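Endoglucanase (Humicola insolens, PDB 1DYS) hydrolyses internal beta-1,4-glucosidic linkages of cellulose, contributing to the recycling of plant biomass. Local coordinates at residues N36-V40 / T339-H343; F120-K125 / Q169-I175. Residues are numbered along the deposited sequence.

Contact 1 (N36-V40 / T339-H343); sequences NAAKV and TQNAH
Segment 36-40 is regular alpha helix, continued at both ends within helix 34-46; segment 339-343 takes the last residues of helix 332-340 and the turn after them. Asn341 (phi/psi -100/16) leaves helical geometry, and Ala342 and His343 are extended. The CA atoms of Asn36 and Gln340 come nearest across the segments, 6.4 Å apart. Thr339 is the residue most covered. In its m rotamer (chi1 -60°) Thr339 CG2 fits against helix 34-46, 3.6 Å from both Asn36 O and Asn36 OD1 and 3.7 Å from Lys39 CB. Thr339 OG1 packs 3.6 Å from Val40 CG2 while hydrogen-bonding back to Ala335 O in its own helix; Phe28 of helix 15-29 also packs on Thr339, Asn36 and Val40. Two helices of the outer layer of the family 6 alpha/beta barrel meet here, one from near the N-terminus and the other after the last barrel strand, so the contact joins an early helix to the last one, near the C-terminus. Lys39 (m, t, p, t) bends at chi3 and carries NZ to the C-terminal end of helix 332-340, where the carbonyls of the last turn point past the helix end and suit a positively charged amine. There Lys39 NZ donates 2.8 Å to Asn36 OD1 and, weakly, 3.0 Å to Thr339 O, which also accepts Ala342 N at 3.0 Å. Water 1 accepts from Lys39 NZ at 2.7 Å and lies 3.0 Å from Gln340 O and 2.9 Å from Ala342 O. Asn36 (chi1 -76°) sets OD1 3.5 Å from Gln340 CA, while its ND2 is hydrogen-bonded to Asp33 OD2.

Contact 2 (F120-K125 / Q169-I175); sequences FAQKLK and QLQASHI
Within the alternating strands and helices of the family 6 alpha/beta barrel, helix 108-126 packs against the loop that leads from helix 150-169 into strand 175-180. Residues 120-125 are regular helix; beyond Gln169 the second segment winds through Leu170 and Gln171 to a type I turn, Ala172 to Ile175, closed by Ile175 N to Ala172 O at 3.2 Å. Small Ala121 lets the backbones close to 5.9 Å between its CA and Leu170 CA; the spacing widens to 7.6 Å between the CA atoms of Leu124 and Ile175. Leu170 (m, t) is the main bump. Leu170 CD2 drops into a hollow walled by Phe120, Ala121 and Leu124, 3.7 Å from both Ala121 CA and CB and 4.4 Å from Phe120 CD1 and from Leu124 CD2. Leu83 of strand 79-85 and Ile62 of helix 60-74 pack on Phe120 and Leu124. Ile175 (m, t) makes a second bump, its CD1 lying 3.9 Å from Leu124 CB and 4.4 Å from Lys125 CG. Lys125, almost fully extended beyond chi1, closes the solvent side: Lys125 NZ donates 3.0 Å to Gln169 O, 2.7 Å to water 2, which also accepts from Gln171 N at 3.0 Å, and 2.8 Å to water 3, which donates 2.7 Å to Gln169 OE1. At the turn, His174 (chi1 64°, p) reaches back toward the end of helix 108-126 and lays its ring edge against it, NE2 donating to Leu124 O at 2.8 Å with an N-H...O angle of 171°.

The two contacts lie in separate parts of the barrel: contact 1 between peripheral helices, contact 2 between a helix and the loop leading into a barrel strand. Their centres are 36 Å apart, their nearest atoms about 25 Å, and they do not touch. Along the chain, contact 2 is nested inside the loop closed by contact 1. Contact 1 joins segments 299 residues apart, contact 2 segments only 44 apart, within successive strand-helix units. They also differ in their relation to the substrate site. Contact 1 lies away from the probable catalytic and substrate-binding residues, whereas in contact 2 the side chain of Phe120 is about 9 Å from those of Trp52 and Ser54, which probably bind substrate.

Contact 1 (N36-V40 / T339-H343)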
ATOM      1  N   ASN A  36       1.747   7.134  31.632  1.00 20.66           N
ATOM      2  CA  ASN A  36       2.016   6.852  30.201  1.00 15.84           C
ATOM      3  C   ASN A  36       1.407   7.882  29.286  1.00 21.68           C
ATOM      4  O   ASN A  36       1.960   8.091  28.179  1.00 20.93           O
ATOM      5  CB  ASN A  36       1.601   5.419  29.875  1.00 20.04           C
ATOM      6  CG  ASN A  36       2.557   4.374  30.362  1.00 21.52           C
ATOM      7  OD1 ASN A  36       3.758   4.351  30.068  1.00 20.71           O
ATOM      8  ND2 ASN A  36       2.073   3.356  31.105  1.00 21.89           N
ATOM      9  N   ALA A  37       0.331   8.578  29.637  1.00 19.31           N
ATOM     10  CA  ALA A  37      -0.214   9.631  28.786  1.00 16.22           C
ATOM     11  C   ALA A  37       0.827  10.745  28.636  1.00 22.25           C
ATOM     12  O   ALA A  37       1.031  11.295  27.560  1.00 20.26           O
ATOM     13  CB  ALA A  37      -1.489  10.211  29.400  1.00 22.22           C
ATOM     14  N   ALA A  38       1.524  11.027  29.729  1.00 19.54           N
ATOM     15  CA  ALA A  38       2.558  12.055  29.774  1.00 16.76           C
ATOM     16  C   ALA A  38       3.761  11.636  28.922  1.00 21.41           C
ATOM     17  O   ALA A  38       4.372  12.487  28.275  1.00 20.71           O
ATOM     18  CB  ALA A  38       2.999  12.255  31.221  1.00 18.76           C
ATOM     19  N   LYS A  39       4.066  10.342  28.959  1.00 18.20           N
ATOM     20  CA  LYS A  39       5.157   9.834  28.098  1.00 16.71           C
ATOM     21  C   LYS A  39       4.754  10.012  26.627  1.00 18.03           C
ATOM     22  O   LYS A  39       5.664  10.372  25.845  1.00 16.49           O
ATOM     23  CB  LYS A  39       5.335   8.359  28.474  1.00 15.79           C
ATOM     24  CG  LYS A  39       6.197   8.179  29.698  1.00 15.84           C
ATOM     25  CD  LYS A  39       6.067   6.858  30.415  1.00 24.79           C
ATOM     26  CE  LYS A  39       6.858   5.737  29.779  1.00 23.47           C
ATOM     27  NZ  LYS A  39       6.570   4.432  30.480  1.00 25.57           N
ATOM     28  N   VAL A  40       3.517   9.731  26.251  1.00 18.40           N
ATOM     29  CA  VAL A  40       3.090   9.982  24.871  1.00 16.71           C
ATOM     30  C   VAL A  40       3.260  11.457  24.516  1.00 18.50           C
ATOM     31  O   VAL A  40       3.806  11.822  23.462  1.00 17.77           O
ATOM     32  CB  VAL A  40       1.652   9.491  24.598  1.00 13.77           C
ATOM     33  CG1 VAL A  40       1.286   9.815  23.145  1.00 18.12           C
ATOM     34  CG2 VAL A  40       1.529   7.980  24.830  1.00 17.94           C
ATOM     35  N   THR A 339       5.188   2.628  24.523  1.00 15.20           N
ATOM     36  CA  THR A 339       5.210   3.676  25.553  1.00 14.07           C
ATOM     37  C   THR A 339       5.488   3.060  26.915  1.00 17.40           C
ATOM     38  O   THR A 339       6.397   3.501  27.599  1.00 16.52           O
ATOM     39  CB  THR A 339       3.851   4.377  25.597  1.00 14.09           C
ATOM     40  OG1 THR A 339       3.511   4.991  24.340  1.00 17.23           O
ATOM     41  CG2 THR A 339       3.887   5.508  26.632  1.00 15.79           C
ATOM     42  N   GLN A 340       4.691   2.073  27.303  1.00 17.13           N
ATOM     43  CA  GLN A 340       4.983   1.384  28.574  1.00 18.38           C
ATOM     44  C   GLN A 340       6.401   0.852  28.659  1.00 21.25           C
ATOM     45  O   GLN A 340       6.958   0.759  29.771  1.00 21.95           O
ATOM     46  CB  GLN A 340       4.016   0.201  28.751  1.00 19.29           C
ATOM     47  CG  GLN A 340       2.559   0.552  28.726  1.00 20.15           C
ATOM     48  CD  GLN A 340       1.607  -0.622  28.720  1.00 39.34           C
ATOM     49  OE1 GLN A 340       1.076  -0.982  29.767  1.00 48.75           O
ATOM     50  NE2 GLN A 340       1.379  -1.224  27.558  1.00 41.51           N
ATOM     51  N   ASN A 341       7.062   0.415  27.585  1.00 16.74           N
ATOM     52  CA  ASN A 341       8.421  -0.105  27.607  1.00 17.02           C
ATOM     53  C   ASN A 341       9.466   0.913  27.155  1.00 14.87           C
ATOM     54  O   ASN A 341      10.620   0.520  26.920  1.00 16.75           O
ATOM     55  CB  ASN A 341       8.547  -1.343  26.723  1.00 20.22           C
ATOM     56  CG  ASN A 341       7.751  -2.486  27.328  1.00 29.67           C
ATOM     57  OD1 ASN A 341       8.168  -3.107  28.310  1.00 27.00           O
ATOM     58  ND2 ASN A 341       6.602  -2.767  26.740  1.00 27.87           N
ATOM     59  N   ALA A 342       9.049   2.179  27.135  1.00 15.69           N
ATOM     60  CA  ALA A 342       9.994   3.201  26.647  1.00 16.57           C
ATOM     61  C   ALA A 342      11.268   3.366  27.465  1.00 15.33           C
ATOM     62  O   ALA A 342      11.338   3.154  28.670  1.00 17.77           O
ATOM     63  CB  ALA A 342       9.312   4.548  26.528  1.00 16.11           C
ATOM     64  N   HIS A 343      12.248   3.873  26.730  1.00 15.51           N
ATOM     65  CA  HIS A 343      13.549   4.274  27.275  1.00 17.62           C
ATOM     66  C   HIS A 343      13.276   5.258  28.406  1.00 15.64           C
ATOM     67  O   HIS A 343      12.362   6.068  28.321  1.00 17.37           O
ATOM     68  CB  HIS A 343      14.323   5.039  26.198  1.00 20.31           C
ATOM     69  CG  HIS A 343      15.749   5.276  26.556  1.00 19.46           C
ATOM     70  ND1 HIS A 343      16.161   6.348  27.320  1.00 19.05           N
ATOM     71  CD2 HIS A 343      16.863   4.568  26.243  1.00 20.32           C
ATOM     72  CE1 HIS A 343      17.478   6.269  27.460  1.00 19.65           C
ATOM     73  NE2 HIS A 343      17.940   5.215  26.798  1.00 18.29           N
TER
HETATM   74  O   HOH W   1       8.874   3.023  30.284  1.00 28.45           O

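Contact 2 (F120-K125 / Q169-I175)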
ATOM      1  N   PHE A 120      11.799  16.075  -5.662  1.00 16.00           N
ATOM      2  CA  PHE A 120      12.379  16.002  -4.331  1.00 17.20           C
ATOM      3  C   PHE A 120      13.534  17.009  -4.227  1.00 15.58           C
ATOM      4  O   PHE A 120      13.539  17.843  -3.308  1.00 16.71           O
ATOM      5  CB  PHE A 120      12.896  14.589  -4.059  1.00 14.76           C
ATOM      6  CG  PHE A 120      13.076  14.181  -2.623  1.00 14.80           C
ATOM      7  CD1 PHE A 120      13.957  14.829  -1.764  1.00 13.11           C
ATOM      8  CD2 PHE A 120      12.347  13.073  -2.200  1.00 16.69           C
ATOM      9  CE1 PHE A 120      14.099  14.339  -0.482  1.00 15.61           C
ATOM     10  CE2 PHE A 120      12.487  12.569  -0.919  1.00 14.01           C
ATOM     11  CZ  PHE A 120      13.358  13.240  -0.068  1.00 15.53           C
ATOM     12  N   ALA A 121      14.403  16.957  -5.235  1.00 14.93           N
ATOM     13  CA  ALA A 121      15.572  17.851  -5.207  1.00 15.88           C
ATOM     14  C   ALA A 121      15.183  19.310  -5.331  1.00 17.20           C
ATOM     15  O   ALA A 121      15.819  20.146  -4.676  1.00 18.44           O
ATOM     16  CB  ALA A 121      16.542  17.439  -6.284  1.00 16.02           C
ATOM     17  N   GLN A 122      14.179  19.599  -6.139  1.00 19.30           N
ATOM     18  CA  GLN A 122      13.734  20.982  -6.330  1.00 15.89           C
ATOM     19  C   GLN A 122      13.300  21.577  -5.001  1.00 19.44           C
ATOM     20  O   GLN A 122      13.675  22.708  -4.658  1.00 17.37           O
ATOM     21  CB  GLN A 122      12.556  21.022  -7.320  1.00 17.87           C
ATOM     22  CG  GLN A 122      11.941  22.412  -7.502  1.00 28.60           C
ATOM     23  CD  GLN A 122      10.729  22.342  -8.419  1.00 38.44           C
ATOM     24  OE1 GLN A 122      10.419  21.326  -9.050  1.00 38.79           O
ATOM     25  NE2 GLN A 122      10.000  23.449  -8.523  1.00 33.90           N
ATOM     26  N   LYS A 123      12.467  20.824  -4.259  1.00 17.09           N
ATOM     27  CA  LYS A 123      11.974  21.322  -2.983  1.00 16.59           C
ATOM     28  C   LYS A 123      13.074  21.534  -1.956  1.00 14.92           C
ATOM     29  O   LYS A 123      13.090  22.545  -1.254  1.00 16.41           O
ATOM     30  CB  LYS A 123      11.027  20.227  -2.412  1.00 16.25           C
ATOM     31  CG  LYS A 123       9.682  20.291  -3.150  1.00 17.30           C
ATOM     32  CD  LYS A 123       8.799  19.190  -2.536  1.00 20.49           C
ATOM     33  CE  LYS A 123       7.552  18.962  -3.401  1.00 18.08           C
ATOM     34  NZ  LYS A 123       6.681  20.152  -3.444  1.00 22.16           N
ATOM     35  N   LEU A 124      14.059  20.629  -1.902  1.00 15.41           N
ATOM     36  CA  LEU A 124      15.134  20.831  -0.918  1.00 13.86           C
ATOM     37  C   LEU A 124      16.093  21.940  -1.354  1.00 17.17           C
ATOM     38  O   LEU A 124      16.523  22.689  -0.474  1.00 19.88           O
ATOM     39  CB  LEU A 124      15.902  19.528  -0.681  1.00 15.51           C
ATOM     40  CG  LEU A 124      15.350  18.614   0.422  1.00 15.13           C
ATOM     41  CD1 LEU A 124      13.926  18.162   0.119  1.00 17.75           C
ATOM     42  CD2 LEU A 124      16.229  17.372   0.482  1.00 15.78           C
ATOM     43  N   LYS A 125      16.410  22.043  -2.641  1.00 15.59           N
ATOM     44  CA  LYS A 125      17.360  23.095  -3.065  1.00 16.00           C
ATOM     45  C   LYS A 125      16.700  24.453  -2.935  1.00 21.55           C
ATOM     46  O   LYS A 125      17.411  25.440  -2.690  1.00 21.82           O
ATOM     47  CB  LYS A 125      17.867  22.829  -4.489  1.00 18.83           C
ATOM     48  CG  LYS A 125      18.852  21.663  -4.553  1.00 20.04           C
ATOM     49  CD  LYS A 125      19.312  21.361  -5.983  1.00 18.92           C
ATOM     50  CE  LYS A 125      20.375  20.274  -5.919  1.00 21.03           C
ATOM     51  NZ  LYS A 125      20.815  19.820  -7.248  1.00 22.21           N
ATOM     52  N   GLN A 169      21.640  14.242  -7.683  1.00 15.41           N
ATOM     53  CA  GLN A 169      20.742  15.379  -7.659  1.00 14.97           C
ATOM     54  C   GLN A 169      20.603  16.106  -6.324  1.00 15.50           C
ATOM     55  O   GLN A 169      19.936  17.138  -6.277  1.00 17.12           O
ATOM     56  CB  GLN A 169      19.313  14.941  -8.045  1.00 16.43           C
ATOM     57  CG  GLN A 169      19.199  14.637  -9.544  1.00 18.51           C
ATOM     58  CD  GLN A 169      19.056  15.977 -10.251  1.00 17.43           C
ATOM     59  OE1 GLN A 169      18.180  16.802  -9.946  1.00 21.30           O
ATOM     60  NE2 GLN A 169      19.989  16.244 -11.153  1.00 18.42           N
ATOM     61  N   LEU A 170      21.187  15.580  -5.256  1.00 16.44           N
ATOM     62  CA  LEU A 170      21.018  16.123  -3.924  1.00 18.88           C
ATOM     63  C   LEU A 170      22.313  16.590  -3.293  1.00 19.41           C
ATOM     64  O   LEU A 170      22.601  16.346  -2.118  1.00 18.95           O
ATOM     65  CB  LEU A 170      20.375  15.019  -3.037  1.00 16.72           C
ATOM     66  CG  LEU A 170      18.939  14.717  -3.498  1.00 12.75           C
ATOM     67  CD1 LEU A 170      18.436  13.431  -2.813  1.00 12.96           C
ATOM     68  CD2 LEU A 170      17.959  15.829  -3.220  1.00 15.61           C
ATOM     69  N   GLN A 171      23.187  17.194  -4.120  1.00 18.55           N
ATOM     70  CA  GLN A 171      24.436  17.732  -3.572  1.00 18.48           C
ATOM     71  C   GLN A 171      24.228  19.205  -3.220  1.00 20.27           C
ATOM     72  O   GLN A 171      23.971  20.004  -4.126  1.00 22.91           O
ATOM     73  CB  GLN A 171      25.526  17.622  -4.631  1.00 18.70           C
ATOM     74  CG  GLN A 171      25.941  16.255  -5.075  1.00 20.71           C
ATOM     75  CD  GLN A 171      26.557  15.401  -3.980  1.00 28.28           C
ATOM     76  OE1 GLN A 171      27.605  15.738  -3.431  1.00 26.82           O
ATOM     77  NE2 GLN A 171      25.897  14.295  -3.686  1.00 18.32           N
ATOM     78  N   ALA A 172      24.301  19.572  -1.950  1.00 22.62           N
ATOM     79  CA  ALA A 172      24.144  20.968  -1.528  1.00 18.98           C
ATOM     80  C   ALA A 172      24.699  21.091  -0.112  1.00 23.47           C
ATOM     81  O   ALA A 172      24.734  20.069   0.589  1.00 22.25           O
ATOM     82  CB  ALA A 172      22.702  21.409  -1.559  1.00 19.85           C
ATOM     83  N   SER A 173      25.160  22.257   0.332  1.00 21.36           N
ATOM     84  CA  SER A 173      25.717  22.323   1.680  1.00 25.83           C
ATOM     85  C   SER A 173      24.697  22.140   2.793  1.00 24.83           C
ATOM     86  O   SER A 173      25.124  21.886   3.923  1.00 22.13           O
ATOM     87  CB  SER A 173      26.447  23.663   1.840  1.00 23.74           C
ATOM     88  OG  SER A 173      25.522  24.720   1.964  1.00 29.00           O
ATOM     89  N   HIS A 174      23.392  22.248   2.535  1.00 17.75           N
ATOM     90  CA  HIS A 174      22.373  22.117   3.553  1.00 17.50           C
ATOM     91  C   HIS A 174      21.659  20.756   3.454  1.00 16.39           C
ATOM     92  O   HIS A 174      20.745  20.489   4.216  1.00 17.58           O
ATOM     93  CB  HIS A 174      21.356  23.258   3.510  1.00 17.07           C
ATOM     94  CG  HIS A 174      20.574  23.248   2.221  1.00 20.56           C
ATOM     95  ND1 HIS A 174      21.151  23.489   0.992  1.00 21.16           N
ATOM     96  CD2 HIS A 174      19.263  23.009   1.996  1.00 20.15           C
ATOM     97  CE1 HIS A 174      20.215  23.412   0.058  1.00 13.95           C
ATOM     98  NE2 HIS A 174      19.059  23.078   0.630  1.00 18.66           N
ATOM     99  N   ILE A 175      22.165  19.928   2.544  1.00 19.18           N
ATOM    100  CA  ILE A 175      21.595  18.581   2.380  1.00 15.87           C
ATOM    101  C   ILE A 175      22.647  17.544   2.753  1.00 17.27           C
ATOM    102  O   ILE A 175      23.734  17.461   2.172  1.00 18.00           O
ATOM    103  CB  ILE A 175      21.156  18.326   0.926  1.00 23.04           C
ATOM    104  CG1 ILE A 175      20.097  19.321   0.462  1.00 19.39           C
ATOM    105  CG2 ILE A 175      20.637  16.886   0.788  1.00 17.36           C
ATOM    106  CD1 ILE A 175      19.777  19.191  -1.037  1.00 16.58           C
TER
HETATM  107  O   HOH W   2      22.922  18.095  -6.954  1.00 17.51           O
HETATM  108  O   HOH W   3      18.889  19.277  -9.178  1.00 22.34           O